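PDB 2OWA: arfgap-like finger domain containing protein from Cryptosporidium parvum Iowa II, which probably acts as a GTPase activator for ADP-ribosylation factor and carries a zinc finger. Local coordinates for residues I94-F104 with C124-E135. Residues are numbered along the deposited sequence; the frame is centred on the assembly and turned at random.
Sequences IGGNGRARNYF and CGRQYKQILDSE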
ATOM      1  N   ILE A  94      -1.497  -7.900   5.717  1.00 19.57           N
ATOM      2  CA  ILE A  94      -2.932  -7.861   6.129  1.00 19.66           C
ATOM      3  C   ILE A  94      -3.793  -6.922   5.283  1.00 20.54           C
ATOM      4  O   ILE A  94      -5.038  -7.003   5.325  1.00 21.97           O
ATOM      5  CB  ILE A  94      -3.123  -7.554   7.637  1.00 19.28           C
ATOM      6  CG1 ILE A  94      -2.558  -6.175   8.000  1.00 19.46           C
ATOM      7  CG2 ILE A  94      -2.502  -8.637   8.507  1.00 17.87           C
ATOM      8  CD1 ILE A  94      -3.583  -5.139   8.167  1.00 24.00           C
ATOM      9  N   GLY A  95      -3.133  -6.042   4.526  1.00 20.47           N
ATOM     10  CA  GLY A  95      -3.813  -5.140   3.615  1.00 19.63           C
ATOM     11  C   GLY A  95      -3.926  -5.723   2.211  1.00 19.15           C
ATOM     12  O   GLY A  95      -4.451  -6.817   2.002  1.00 19.56           O
ATOM     13  N   GLY A  96      -3.410  -4.996   1.229  1.00 18.59           N
ATOM     14  CA  GLY A  96      -3.502  -5.434  -0.162  1.00 17.43           C
ATOM     15  C   GLY A  96      -4.542  -4.642  -0.921  1.00 17.63           C
ATOM     16  O   GLY A  96      -5.421  -3.994  -0.323  1.00 17.03           O
ATOM     17  N   ASN A  97      -4.441  -4.673  -2.248  1.00 18.09           N
ATOM     18  CA  ASN A  97      -5.441  -4.025  -3.122  1.00 17.64           C
ATOM     19  C   ASN A  97      -6.879  -4.524  -2.984  1.00 17.98           C
ATOM     20  O   ASN A  97      -7.789  -3.718  -3.006  1.00 16.85           O
ATOM     21  CB  ASN A  97      -5.004  -4.066  -4.588  1.00 17.20           C
ATOM     22  CG  ASN A  97      -3.793  -3.187  -4.863  1.00 18.82           C
ATOM     23  OD1 ASN A  97      -3.184  -2.629  -3.939  1.00 19.54           O
ATOM     24  ND2 ASN A  97      -3.416  -3.075  -6.157  1.00 19.39           N
ATOM     25  N   GLY A  98      -7.089  -5.842  -2.826  1.00 17.48           N
ATOM     26  CA  GLY A  98      -8.438  -6.358  -2.607  1.00 18.68           C
ATOM     27  C   GLY A  98      -9.185  -5.852  -1.363  1.00 18.78           C
ATOM     28  O   GLY A  98     -10.332  -5.385  -1.450  1.00 18.55           O
ATOM     29  N   ARG A  99      -8.569  -5.968  -0.192  1.00 18.23           N
ATOM     30  CA  ARG A  99      -9.174  -5.406   1.017  1.00 18.36           C
ATOM     31  C   ARG A  99      -9.516  -3.890   0.912  1.00 18.14           C
ATOM     32  O   ARG A  99     -10.596  -3.461   1.365  1.00 17.07           O
ATOM     33  CB  ARG A  99      -8.242  -5.636   2.206  1.00 18.58           C
ATOM     34  CG  ARG A  99      -8.889  -5.305   3.526  1.00 18.71           C
ATOM     35  CD  ARG A  99      -8.026  -5.706   4.664  1.00 20.35           C
ATOM     36  NE  ARG A  99      -8.793  -5.758   5.911  1.00 20.40           N
ATOM     37  CZ  ARG A  99      -8.280  -6.132   7.087  1.00 19.73           C
ATOM     38  NH1 ARG A  99      -7.008  -6.514   7.182  1.00 13.61           N
ATOM     39  NH2 ARG A  99      -9.057  -6.140   8.167  1.00 17.89           N
ATOM     40  N   ALA A 100      -8.580  -3.109   0.356  1.00 16.77           N
ATOM     41  CA  ALA A 100      -8.759  -1.662   0.146  1.00 18.16           C
ATOM     42  C   ALA A 100      -9.890  -1.331  -0.866  1.00 19.29           C
ATOM     43  O   ALA A 100     -10.773  -0.510  -0.559  1.00 19.49           O
ATOM     44  CB  ALA A 100      -7.426  -0.979  -0.261  1.00 16.35           C
ATOM     45  N   ARG A 101      -9.879  -1.997  -2.028  1.00 20.00           N
ATOM     46  CA  ARG A 101     -10.953  -1.878  -3.023  1.00 21.47           C
ATOM     47  C   ARG A 101     -12.281  -2.214  -2.345  1.00 21.28           C
ATOM     48  O   ARG A 101     -13.249  -1.500  -2.517  1.00 20.77           O
ATOM     49  CB  ARG A 101     -10.751  -2.835  -4.218  1.00 21.70           C
ATOM     50  CG  ARG A 101      -9.986  -2.231  -5.379  1.00 25.48           C
ATOM     51  CD  ARG A 101      -9.442  -3.344  -6.300  1.00 28.10           C
ATOM     52  NE  ARG A 101      -8.349  -2.876  -7.135  1.00 26.04           N
ATOM     53  CZ  ARG A 101      -7.361  -3.661  -7.553  1.00 29.02           C
ATOM     54  NH1 ARG A 101      -7.374  -4.946  -7.209  1.00 24.92           N
ATOM     55  NH2 ARG A 101      -6.370  -3.166  -8.314  1.00 28.56           N
ATOM     56  N   ASN A 102     -12.295  -3.259  -1.532  1.00 21.00           N
ATOM     57  CA  ASN A 102     -13.532  -3.672  -0.900  1.00 22.44           C
ATOM     58  C   ASN A 102     -14.033  -2.586   0.038  1.00 22.03           C
ATOM     59  O   ASN A 102     -15.200  -2.223  -0.014  1.00 22.46           O
ATOM     60  CB  ASN A 102     -13.396  -5.028  -0.157  1.00 21.85           C
ATOM     61  CG  ASN A 102     -14.631  -5.342   0.724  1.00 24.89           C
ATOM     62  OD1 ASN A 102     -15.755  -5.346   0.243  1.00 27.54           O
ATOM     63  ND2 ASN A 102     -14.411  -5.588   2.008  1.00 23.74           N
ATOM     64  N   TYR A 103     -13.141  -2.075   0.897  1.00 21.41           N
ATOM     65  CA  TYR A 103     -13.508  -1.031   1.819  1.00 21.88           C
ATOM     66  C   TYR A 103     -14.007   0.240   1.098  1.00 21.13           C
ATOM     67  O   TYR A 103     -15.093   0.744   1.410  1.00 20.49           O
ATOM     68  CB  TYR A 103     -12.350  -0.701   2.758  1.00 22.19           C
ATOM     69  CG  TYR A 103     -12.635   0.476   3.667  1.00 22.69           C
ATOM     70  CD1 TYR A 103     -13.334   0.303   4.852  1.00 21.81           C
ATOM     71  CD2 TYR A 103     -12.230   1.776   3.314  1.00 21.21           C
ATOM     72  CE1 TYR A 103     -13.596   1.361   5.681  1.00 24.55           C
ATOM     73  CE2 TYR A 103     -12.493   2.845   4.148  1.00 22.99           C
ATOM     74  CZ  TYR A 103     -13.181   2.624   5.318  1.00 23.10           C
ATOM     75  OH  TYR A 103     -13.451   3.657   6.143  1.00 27.11           O
ATOM     76  N   PHE A 104     -13.210   0.729   0.160  1.00 20.75           N
ATOM     77  CA  PHE A 104     -13.516   1.977  -0.577  1.00 22.61           C
ATOM     78  C   PHE A 104     -14.767   1.907  -1.464  1.00 23.31           C
ATOM     79  O   PHE A 104     -15.559   2.841  -1.447  1.00 23.30           O
ATOM     80  CB  PHE A 104     -12.278   2.550  -1.319  1.00 22.08           C
ATOM     81  CG  PHE A 104     -11.247   3.157  -0.384  1.00 22.18           C
ATOM     82  CD1 PHE A 104     -11.590   4.234   0.442  1.00 22.84           C
ATOM     83  CD2 PHE A 104      -9.934   2.644  -0.326  1.00 22.10           C
ATOM     84  CE1 PHE A 104     -10.650   4.790   1.339  1.00 20.12           C
ATOM     85  CE2 PHE A 104      -8.981   3.180   0.533  1.00 21.10           C
ATOM     86  CZ  PHE A 104      -9.341   4.259   1.390  1.00 22.53           C
ATOM     87  N   CYS A 124     -12.525   8.992   5.026  1.00 21.74           N
ATOM     88  CA  CYS A 124     -12.635   7.535   4.791  1.00 22.69           C
ATOM     89  C   CYS A 124     -11.259   6.895   4.622  1.00 21.74           C
ATOM     90  O   CYS A 124     -11.035   5.779   5.082  1.00 21.95           O
ATOM     91  CB  CYS A 124     -13.469   7.219   3.530  1.00 22.36           C
ATOM     92  SG  CYS A 124     -15.078   8.004   3.526  1.00 30.44           S
ATOM     93  N   GLY A 125     -10.338   7.612   3.983  1.00 21.16           N
ATOM     94  CA  GLY A 125      -8.958   7.151   3.857  1.00 20.23           C
ATOM     95  C   GLY A 125      -8.325   7.057   5.236  1.00 21.09           C
ATOM     96  O   GLY A 125      -7.682   6.046   5.588  1.00 19.69           O
ATOM     97  N   ARG A 126      -8.493   8.125   6.012  1.00 20.95           N
ATOM     98  CA  ARG A 126      -7.946   8.177   7.381  1.00 21.72           C
ATOM     99  C   ARG A 126      -8.484   7.015   8.218  1.00 21.50           C
ATOM    100  O   ARG A 126      -7.710   6.326   8.844  1.00 22.09           O
ATOM    101  CB  ARG A 126      -8.257   9.514   8.035  1.00 21.45           C
ATOM    102  CG  ARG A 126      -7.720   9.660   9.457  1.00 24.24           C
ATOM    103  N   GLN A 127      -9.799   6.798   8.165  1.00 21.97           N
ATOM    104  CA  GLN A 127     -10.487   5.719   8.825  1.00 22.73           C
ATOM    105  C   GLN A 127      -9.988   4.309   8.442  1.00 22.50           C
ATOM    106  O   GLN A 127      -9.795   3.438   9.313  1.00 21.89           O
ATOM    107  CB  GLN A 127     -11.962   5.826   8.521  1.00 23.34           C
ATOM    108  CG  GLN A 127     -12.797   6.098   9.752  1.00 28.32           C
ATOM    109  CD  GLN A 127     -13.995   6.957   9.457  1.00 31.43           C
ATOM    110  OE1 GLN A 127     -14.715   6.729   8.486  1.00 36.31           O
ATOM    111  NE2 GLN A 127     -14.219   7.960  10.293  1.00 34.28           N
ATOM    112  N   TYR A 128      -9.762   4.095   7.150  1.00 21.28           N
ATOM    113  CA  TYR A 128      -9.178   2.810   6.688  1.00 21.32           C
ATOM    114  C   TYR A 128      -7.732   2.621   7.178  1.00 21.88           C
ATOM    115  O   TYR A 128      -7.357   1.516   7.559  1.00 22.09           O
ATOM    116  CB  TYR A 128      -9.296   2.665   5.168  1.00 19.94           C
ATOM    117  CG  TYR A 128      -8.803   1.349   4.643  1.00 20.12           C
ATOM    118  CD1 TYR A 128      -9.548   0.167   4.847  1.00 18.92           C
ATOM    119  CD2 TYR A 128      -7.576   1.268   4.001  1.00 17.27           C
ATOM    120  CE1 TYR A 128      -9.079  -1.056   4.379  1.00 21.13           C
ATOM    121  CE2 TYR A 128      -7.092   0.048   3.533  1.00 19.22           C
ATOM    122  CZ  TYR A 128      -7.847  -1.093   3.717  1.00 18.79           C
ATOM    123  OH  TYR A 128      -7.362  -2.275   3.266  1.00 19.51           O
ATOM    124  N   LYS A 129      -6.930   3.685   7.141  1.00 22.44           N
ATOM    125  CA  LYS A 129      -5.555   3.681   7.650  1.00 23.13           C
ATOM    126  C   LYS A 129      -5.532   3.230   9.145  1.00 23.25           C
ATOM    127  O   LYS A 129      -4.694   2.420   9.542  1.00 22.20           O
ATOM    128  CB  LYS A 129      -4.959   5.086   7.491  1.00 23.51           C
ATOM    129  CG  LYS A 129      -3.436   5.227   7.401  1.00 26.55           C
ATOM    130  CD  LYS A 129      -2.818   5.924   8.622  1.00 30.32           C
ATOM    131  CE  LYS A 129      -1.396   6.479   8.311  1.00 31.64           C
ATOM    132  NZ  LYS A 129      -1.346   7.874   7.660  1.00 36.15           N
ATOM    133  N   GLN A 130      -6.488   3.736   9.930  1.00 22.50           N
ATOM    134  CA  GLN A 130      -6.686   3.342  11.326  1.00 23.62           C
ATOM    135  C   GLN A 130      -7.165   1.922  11.529  1.00 22.08           C
ATOM    136  O   GLN A 130      -6.828   1.337  12.531  1.00 22.02           O
ATOM    137  CB  GLN A 130      -7.659   4.295  12.044  1.00 23.17           C
ATOM    138  CG  GLN A 130      -7.012   5.608  12.441  1.00 25.48           C
ATOM    139  CD  GLN A 130      -7.926   6.488  13.306  1.00 25.93           C
ATOM    140  OE1 GLN A 130      -7.862   7.704  13.235  1.00 32.10           O
ATOM    141  NE2 GLN A 130      -8.790   5.863  14.108  1.00 33.31           N
ATOM    142  N   ILE A 131      -7.977   1.388  10.618  1.00 22.27           N
ATOM    143  CA  ILE A 131      -8.392  -0.033  10.651  1.00 22.40           C
ATOM    144  C   ILE A 131      -7.155  -0.925  10.524  1.00 22.33           C
ATOM    145  O   ILE A 131      -6.996  -1.931  11.242  1.00 21.96           O
ATOM    146  CB  ILE A 131      -9.432  -0.384   9.522  1.00 22.96           C
ATOM    147  CG1 ILE A 131     -10.773   0.347   9.756  1.00 25.01           C
ATOM    148  CG2 ILE A 131      -9.660  -1.901   9.398  1.00 22.79           C
ATOM    149  CD1 ILE A 131     -11.672   0.384   8.516  1.00 22.43           C
ATOM    150  N   LEU A 132      -6.266  -0.544   9.615  1.00 21.34           N
ATOM    151  CA  LEU A 132      -5.039  -1.289   9.437  1.00 21.49           C
ATOM    152  C   LEU A 132      -4.108  -1.168  10.641  1.00 22.06           C
ATOM    153  O   LEU A 132      -3.517  -2.167  11.030  1.00 21.26           O
ATOM    154  CB  LEU A 132      -4.329  -0.857   8.167  1.00 21.59           C
ATOM    155  CG  LEU A 132      -5.008  -1.134   6.813  1.00 22.31           C
ATOM    156  CD1 LEU A 132      -3.970  -0.714   5.754  1.00 23.10           C
ATOM    157  CD2 LEU A 132      -5.488  -2.611   6.592  1.00 21.92           C
ATOM    158  N   ASP A 133      -3.999   0.045  11.220  1.00 22.60           N
ATOM    159  CA  ASP A 133      -3.167   0.302  12.414  1.00 24.19           C
ATOM    160  C   ASP A 133      -3.624  -0.580  13.568  1.00 24.23           C
ATOM    161  O   ASP A 133      -2.812  -1.156  14.300  1.00 24.70           O
ATOM    162  CB  ASP A 133      -3.320   1.758  12.899  1.00 24.01           C
ATOM    163  CG  ASP A 133      -2.692   2.759  11.992  1.00 27.40           C
ATOM    164  OD1 ASP A 133      -1.959   2.352  11.043  1.00 29.13           O
ATOM    165  OD2 ASP A 133      -2.911   3.982  12.258  1.00 29.11           O
ATOM    166  N   SER A 134      -4.937  -0.635  13.735  1.00 24.65           N
ATOM    167  CA  SER A 134      -5.563  -1.446  14.738  1.00 26.54           C
ATOM    168  C   SER A 134      -5.284  -2.954  14.538  1.00 27.24           C
ATOM    169  O   SER A 134      -5.045  -3.668  15.504  1.00 27.72           O
ATOM    170  CB  SER A 134      -7.042  -1.170  14.713  1.00 26.82           C
ATOM    171  OG  SER A 134      -7.579  -1.461  15.964  1.00 31.85           O
ATOM    172  N   GLU A 135      -5.281  -3.424  13.294  1.00 27.63           N
ATOM    173  CA  GLU A 135      -4.933  -4.828  12.985  1.00 29.11           C
ATOM    174  C   GLU A 135      -3.514  -5.220  13.369  1.00 30.04           C
ATOM    175  O   GLU A 135      -3.286  -6.336  13.820  1.00 30.19           O
ATOM    176  CB  GLU A 135      -5.086  -5.102  11.500  1.00 29.38           C
ATOM    177  CG  GLU A 135      -6.489  -5.124  11.023  1.00 30.35           C
ATOM    178  CD  GLU A 135      -7.037  -6.509  11.080  1.00 34.24           C
ATOM    179  OE1 GLU A 135      -7.501  -6.907  12.176  1.00 34.30           O
ATOM    180  OE2 GLU A 135      -6.984  -7.192  10.030  1.00 33.99           O
TER
HETATM  181  O   HOH W   1      -5.192  -2.548   2.092  1.00 14.88           O
HETATM  182  O   HOH W   2     -15.458   6.181   5.766  1.00 45.80           O
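C124 turns its carbonyl O to the edge of the Y103 ring, where Y103 OH lies 3.4 Å from C124 O, at best a weak bond. The F104 ring sets its edge against the backbone of G125, F104 CZ 3.8 Å from G125 CA. Q127 reaches Y103 OH through water 2, which donates to Q127 OE1. Y128 fills the middle. CG anti to the backbone N (chi1 -176°) carries its ring out toward helix 97-107, where it is a knob among R99, A100, Y103 and F104. Y128 CD1 presses over one face of the Y103 ring, 3.3 Å from Y103 CG, with the two planes tilted by 33°. I131 CD1 completes the hole around Y103, 3.6 Å from Y103 CE1. L132 CD2 meets I94 CD1 at 3.5 Å and lies over one face of the R99 guanidinium. E135 OE2 accepts from both R99 NH1 (2.9 Å) and R99 NH2 (3.0 Å) in a salt bridge. Both come end-on in the guanidinium plane, with the carboxylate turned 88° to it. R99 NH1 also donates to I94 O, which ties the end of helix 86-94 to this bridge. The arrangement is knobs-into-holes packing of the last helix of this chain, 123-135, on helix 97-107, within the ArfGAP zinc-finger domain.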